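Local atomic coordinates of TRAP dicarboxylate transporter, DctP subunit (Anaerococcus prevoti, PDB entry 4N91), a protein that binds D-glucuronate, as either anomer, and probably serves as the periplasmic solute-binding component of a TRAP transport system. Residues Glu107-Pro112 and Pro128-Pro133; Val183-Leu188 and Met236-Pro241. All blocks are in the same frame, centred on the assembly; numbering follows the deposited sequence.

Interaction 1: residues Glu107-Pro112 and Pro128-Pro133; sequences EIFNLP and PEIVKP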
loop_
_atom_site.group_PDB
_atom_site.type_symbol
_atom_site.label_atom_id
_atom_site.label_comp_id
_atom_site.label_asym_id
_atom_site.label_seq_id
_atom_site.Cartn_x
_atom_site.Cartn_y
_atom_site.Cartn_z
ATOM N N GLU A 107 -3.619 -4.350 10.999
ATOM C CA GLU A 107 -4.468 -3.168 11.183
ATOM C C GLU A 107 -3.692 -1.957 11.615
ATOM O O GLU A 107 -4.121 -0.842 11.366
ATOM C CB GLU A 107 -5.476 -3.418 12.315
ATOM C CG GLU A 107 -6.665 -4.186 11.926
ATOM C CD GLU A 107 -7.508 -4.584 13.117
ATOM O OE1 GLU A 107 -7.007 -4.627 14.293
ATOM O OE2 GLU A 107 -8.685 -4.891 12.861
ATOM N N ILE A 108 -2.599 -2.166 12.339
ATOM C CA ILE A 108 -1.851 -1.043 12.909
ATOM C C ILE A 108 -1.498 0.034 11.869
ATOM O O ILE A 108 -1.693 1.235 12.113
ATOM C CB ILE A 108 -0.589 -1.532 13.681
ATOM C CG1 ILE A 108 0.150 -0.366 14.338
ATOM C CG2 ILE A 108 0.379 -2.307 12.791
ATOM C CD1 ILE A 108 -0.608 0.312 15.402
ATOM N N PHE A 109 -0.987 -0.388 10.721
ATOM C CA PHE A 109 -0.546 0.592 9.710
ATOM C C PHE A 109 -1.686 1.109 8.821
ATOM O O PHE A 109 -1.450 1.921 7.929
ATOM C CB PHE A 109 0.565 0.035 8.827
ATOM C CG PHE A 109 1.755 -0.464 9.583
ATOM C CD1 PHE A 109 2.358 0.306 10.565
ATOM C CD2 PHE A 109 2.280 -1.713 9.314
ATOM C CE1 PHE A 109 3.452 -0.178 11.246
ATOM C CE2 PHE A 109 3.378 -2.190 10.009
ATOM C CZ PHE A 109 3.944 -1.432 10.977
ATOM N N ASN A 110 -2.902 0.639 9.054
ATOM C CA ASN A 110 -4.087 1.145 8.342
ATOM C C ASN A 110 -4.833 2.239 9.099
ATOM O O ASN A 110 -5.818 2.783 8.596
ATOM C CB ASN A 110 -5.046 -0.001 8.027
ATOM C CG ASN A 110 -4.431 -1.004 7.078
ATOM O OD1 ASN A 110 -3.573 -0.638 6.271
ATOM N ND2 ASN A 110 -4.816 -2.268 7.201
ATOM N N LEU A 111 -4.359 2.588 10.290
ATOM C CA LEU A 111 -5.012 3.624 11.082
ATOM C C LEU A 111 -4.867 4.982 10.395
ATOM O O LEU A 111 -3.784 5.344 9.978
ATOM C CB LEU A 111 -4.400 3.697 12.484
ATOM C CG LEU A 111 -4.610 2.459 13.361
ATOM C CD1 LEU A 111 -3.867 2.606 14.694
ATOM C CD2 LEU A 111 -6.094 2.242 13.585
ATOM N N PRO A 112 -5.959 5.745 10.293
ATOM C CA PRO A 112 -5.878 7.092 9.731
ATOM C C PRO A 112 -5.119 8.056 10.634
ATOM O O PRO A 112 -5.188 7.949 11.876
ATOM C CB PRO A 112 -7.344 7.530 9.640
ATOM C CG PRO A 112 -8.148 6.298 9.843
ATOM C CD PRO A 112 -7.333 5.382 10.667
ATOM N N PRO A 128 13.050 -2.763 12.761
ATOM C CA PRO A 128 12.726 -4.186 12.815
ATOM C C PRO A 128 11.951 -4.564 14.075
ATOM O O PRO A 128 11.213 -5.534 14.060
ATOM C CB PRO A 128 14.102 -4.870 12.831
ATOM C CG PRO A 128 15.084 -3.817 12.500
ATOM C CD PRO A 128 14.492 -2.517 12.896
ATOM N N GLU A 129 12.105 -3.818 15.159
ATOM C CA GLU A 129 11.383 -4.177 16.365
ATOM C C GLU A 129 9.903 -3.925 16.215
ATOM O O GLU A 129 9.081 -4.567 16.857
ATOM C CB GLU A 129 11.933 -3.425 17.557
ATOM C CG GLU A 129 13.328 -3.879 17.901
ATOM C CD GLU A 129 13.817 -3.273 19.181
ATOM O OE1 GLU A 129 13.319 -2.185 19.547
ATOM O OE2 GLU A 129 14.695 -3.891 19.819
ATOM N N ILE A 130 9.555 -2.984 15.357
ATOM C CA ILE A 130 8.159 -2.735 15.060
ATOM C C ILE A 130 7.655 -3.666 13.962
ATOM O O ILE A 130 6.623 -4.282 14.128
ATOM C CB ILE A 130 7.921 -1.264 14.640
ATOM C CG1 ILE A 130 8.251 -0.338 15.810
ATOM C CG2 ILE A 130 6.470 -1.056 14.186
ATOM C CD1 ILE A 130 8.081 1.161 15.536
ATOM N N VAL A 131 8.349 -3.745 12.824
ATOM C CA VAL A 131 7.757 -4.466 11.680
ATOM C C VAL A 131 7.895 -5.988 11.757
ATOM O O VAL A 131 7.017 -6.703 11.291
ATOM C CB VAL A 131 8.264 -3.945 10.306
ATOM C CG1 VAL A 131 7.860 -2.502 10.119
ATOM C CG2 VAL A 131 9.784 -4.119 10.162
ATOM N N LYS A 132 8.963 -6.512 12.352
ATOM C CA LYS A 132 9.154 -7.957 12.293
ATOM C C LYS A 132 8.022 -8.784 12.905
ATOM O O LYS A 132 7.595 -9.761 12.304
ATOM C CB LYS A 132 10.521 -8.368 12.846
ATOM C CG LYS A 132 11.442 -8.841 11.725
ATOM C CD LYS A 132 12.924 -8.496 11.905
ATOM C CE LYS A 132 13.711 -9.032 10.700
ATOM N NZ LYS A 132 15.171 -8.730 10.720
ATOM N N PRO A 133 7.509 -8.387 14.082
ATOM C CA PRO A 133 6.381 -9.134 14.659
ATOM C C PRO A 133 5.134 -9.082 13.785
ATOM O O PRO A 133 4.369 -10.052 13.746
ATOM C CB PRO A 133 6.122 -8.415 15.983
ATOM C CG PRO A 133 7.384 -7.771 16.301
ATOM C CD PRO A 133 8.037 -7.390 15.016
#
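Ile130 is the first residue of helix 128-133 to meet the loop 107-112, and it meets Phe109. The branch methyl does the touching: CG2 of Ile130 lies 4.1 Å from CZ of Phe109, at the edge of the ring and near its plane. This methyl is anti to the backbone N of Ile130, while CG1 takes the place beside that N (chi1 -64°) and carries the longer arm away from the ring. Beyond Phe109, Ile130 also packs on Ala327 and Tyr331 of helix 322-334.

Val131 follows with CG1, which stands 4.1 Å from the same CZ of Phe109 but approaches the ring obliquely. CZ thus abuts two methyls, one from each of two consecutive helix residues, and no hydrogen bond crosses the contact. Phe109 reaches this point because its CG is anti to the carbonyl carbon (chi1 -55°), which sends the ring out from the loop toward the helix. One face of the ring is covered within its own loop by CG2 of Ile108, 3.8 Å above the plane and over the ring centre. Val124 and Met125 of helix 118-125 add further packing around Phe109. All three touching residues are buried, making a small apolar contact between the loop after helix 96-99 and helix 128-135. The Phe109 side chain lies about 13 Å from bound glucuronate, so this loop-to-helix packing belongs to the TRAP periplasmic binding-protein framework, not its pocket.

Interaction 2: residues Val183-Leu188 and Met236-Pro241; sequences VRMMDL and MHQMVP
Helix 180-188 packs against the end of strand 231-238 through a CH-pi contact between selenomethionine Met185 and the imidazole of His237. The methyl carbon CE of Met185 lies over one face of the His237 ring, 3.9 Å from its centroid and 25° off the normal. It is displaced toward the rim, where CD2 of His237 is 3.6 Å from CE. The selenium of Met185 stands obliquely to the ring, 4.3 Å from the centroid. The Met185 chain leaves the helix extended and bends only at its last torsion (chi3 74°), which folds the methyl over the imidazole. Selenium also touches the amide carbon CD of Gln238, at 4.3 Å.

Both ring nitrogens of His237 are hydrogen-bonded, ND1 to Asp235 and NE2 to Glu214, and these two bonds fix the rotation of the ring beneath the methyl. An alanine at His237 would remove the imidazole, probably leaving Asp235 and Glu214 without this partner and the Met185 methyl without its aromatic face. The Gln238 amide is also held, by the Asn110 carbonyl and Asn182. With the glucuronate-binding Arg154 packed on His237 and Gln238, this is a buried helix-on-strand contact in the second shell of the periplasmic binding-protein sugar site.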
loop_
_atom_site.group_PDB
_atom_site.type_symbol
_atom_site.label_atom_id
_atom_site.label_comp_id
_atom_site.label_asym_id
_atom_site.label_seq_id
_atom_site.Cartn_x
_atom_site.Cartn_y
_atom_site.Cartn_z
ATOM N N VAL A 183 -13.547 0.748 5.043
ATOM C CA VAL A 183 -15.002 0.847 5.007
ATOM C C VAL A 183 -15.520 1.656 6.208
ATOM O O VAL A 183 -16.349 2.555 6.063
ATOM C CB VAL A 183 -15.637 -0.526 4.973
ATOM C CG1 VAL A 183 -17.153 -0.427 5.166
ATOM C CG2 VAL A 183 -15.293 -1.208 3.655
ATOM N N ARG A 184 -15.028 1.332 7.404
ATOM C CA ARG A 184 -15.423 2.055 8.601
ATOM C C ARG A 184 -15.031 3.538 8.517
ATOM O O ARG A 184 -15.778 4.405 8.941
ATOM C CB ARG A 184 -14.818 1.407 9.845
ATOM C CG ARG A 184 -15.156 2.098 11.137
ATOM C CD ARG A 184 -16.631 2.092 11.447
ATOM N NE ARG A 184 -16.854 2.665 12.775
ATOM C CZ ARG A 184 -17.973 3.265 13.158
ATOM N NH1 ARG A 184 -19.008 3.364 12.324
ATOM N NH2 ARG A 184 -18.056 3.772 14.384
HETATM N N MSE A 185 -13.860 3.826 7.964
HETATM C CA MSE A 185 -13.442 5.208 7.789
HETATM C C MSE A 185 -14.460 5.969 6.934
HETATM O O MSE A 185 -14.801 7.124 7.237
HETATM C CB MSE A 185 -12.058 5.269 7.140
HETATM C CG MSE A 185 -11.514 6.681 7.057
HETATM SE SE MSE A 185 -9.805 6.733 6.083
HETATM C CE MSE A 185 -10.491 6.462 4.262
HETATM N N MSE A 186 -14.952 5.347 5.857
HETATM C CA MSE A 186 -15.905 6.055 4.994
HETATM C C MSE A 186 -17.217 6.278 5.743
HETATM O O MSE A 186 -17.832 7.336 5.592
HETATM C CB MSE A 186 -16.179 5.332 3.681
HETATM C CG MSE A 186 -14.951 5.121 2.817
HETATM SE SE MSE A 186 -13.885 6.756 2.511
HETATM C CE MSE A 186 -15.267 7.972 2.021
ATOM N N ASP A 187 -17.630 5.293 6.550
ATOM C CA ASP A 187 -18.849 5.426 7.336
ATOM C C ASP A 187 -18.757 6.624 8.295
ATOM O O ASP A 187 -19.715 7.408 8.412
ATOM C CB ASP A 187 -19.101 4.174 8.161
ATOM C CG ASP A 187 -19.532 2.991 7.341
ATOM O OD1 ASP A 187 -19.991 3.160 6.184
ATOM O OD2 ASP A 187 -19.435 1.876 7.888
ATOM N N LEU A 188 -17.618 6.768 8.974
ATOM C CA LEU A 188 -17.407 7.873 9.909
ATOM C C LEU A 188 -17.336 9.230 9.220
ATOM O O LEU A 188 -17.644 10.262 9.817
ATOM C CB LEU A 188 -16.121 7.646 10.697
ATOM C CG LEU A 188 -16.202 6.556 11.753
ATOM C CD1 LEU A 188 -14.804 6.144 12.187
ATOM C CD2 LEU A 188 -17.033 7.065 12.936
HETATM N N MSE A 236 -4.895 13.595 3.028
HETATM C CA MSE A 236 -3.798 12.702 3.456
HETATM C C MSE A 236 -4.159 11.830 4.676
HETATM O O MSE A 236 -3.448 11.801 5.706
HETATM C CB MSE A 236 -2.527 13.533 3.700
HETATM C CG MSE A 236 -2.013 14.199 2.433
HETATM SE SE MSE A 236 -0.553 15.449 2.756
HETATM C CE MSE A 236 0.785 14.126 3.246
ATOM N N HIS A 237 -5.238 11.067 4.535
ATOM C CA HIS A 237 -5.801 10.341 5.666
ATOM C C HIS A 237 -4.991 9.141 6.094
ATOM O O HIS A 237 -5.058 8.743 7.259
ATOM C CB HIS A 237 -7.250 9.923 5.423
ATOM C CG HIS A 237 -7.508 9.332 4.074
ATOM N ND1 HIS A 237 -8.084 10.060 3.060
ATOM C CD2 HIS A 237 -7.320 8.086 3.579
ATOM C CE1 HIS A 237 -8.214 9.304 1.990
ATOM N NE2 HIS A 237 -7.764 8.101 2.276
ATOM N N GLN A 238 -4.228 8.558 5.180
ATOM C CA GLN A 238 -3.409 7.393 5.518
ATOM C C GLN A 238 -2.093 7.401 4.774
ATOM O O GLN A 238 -1.973 7.991 3.672
ATOM C CB GLN A 238 -4.098 6.080 5.187
ATOM C CG GLN A 238 -5.343 5.769 5.970
ATOM C CD GLN A 238 -6.118 4.662 5.297
ATOM O OE1 GLN A 238 -6.518 4.758 4.105
ATOM N NE2 GLN A 238 -6.313 3.589 6.020
HETATM N N MSE A 239 -1.106 6.742 5.389
HETATM C CA MSE A 239 0.141 6.386 4.730
HETATM C C MSE A 239 0.232 4.878 4.841
HETATM O O MSE A 239 0.597 4.343 5.890
HETATM C CB MSE A 239 1.354 7.062 5.354
HETATM C CG MSE A 239 1.212 8.532 5.376
HETATM SE SE MSE A 239 2.826 9.373 6.058
HETATM C CE MSE A 239 3.731 9.636 4.315
ATOM N N VAL A 240 -0.132 4.198 3.761
ATOM C CA VAL A 240 -0.346 2.749 3.824
ATOM C C VAL A 240 0.786 2.053 3.093
ATOM O O VAL A 240 0.933 2.190 1.874
ATOM C CB VAL A 240 -1.697 2.322 3.197
ATOM C CG1 VAL A 240 -1.899 0.819 3.358
ATOM C CG2 VAL A 240 -2.866 3.092 3.837
ATOM N N PRO A 241 1.619 1.318 3.831
ATOM C CA PRO A 241 2.727 0.690 3.108
ATOM C C PRO A 241 2.262 -0.424 2.200
ATOM O O PRO A 241 1.304 -1.130 2.524
ATOM C CB PRO A 241 3.613 0.130 4.233
ATOM C CG PRO A 241 2.654 -0.111 5.390
ATOM C CD PRO A 241 1.624 1.006 5.272
#

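Overall arrangement
Interaction 1 closes before interaction 2 opens along the chain, and their centres lie 15 Å apart. They nevertheless touch: Gln238 NE2 is 2.7 Å from Asn110 O, a probable hydrogen bond, and Phe109 CB packs against Pro241 CD. Helix 301-317 borders both, packing on Leu111 and Pro112 in one and on Met185 in the other. Segment 236-241 leads from strand 231-238 of the four-stranded sheet into strand 242-247 of the five-stranded sheet; interaction 2 therefore includes this connection, and loop 107-112 of interaction 1 lies alongside it. Such a passage, near the glucuronate-binding residues Arg154 and Asp242, is consistent with the two-lobed periplasmic binding-protein architecture, in which crossings join the lobes around the ligand.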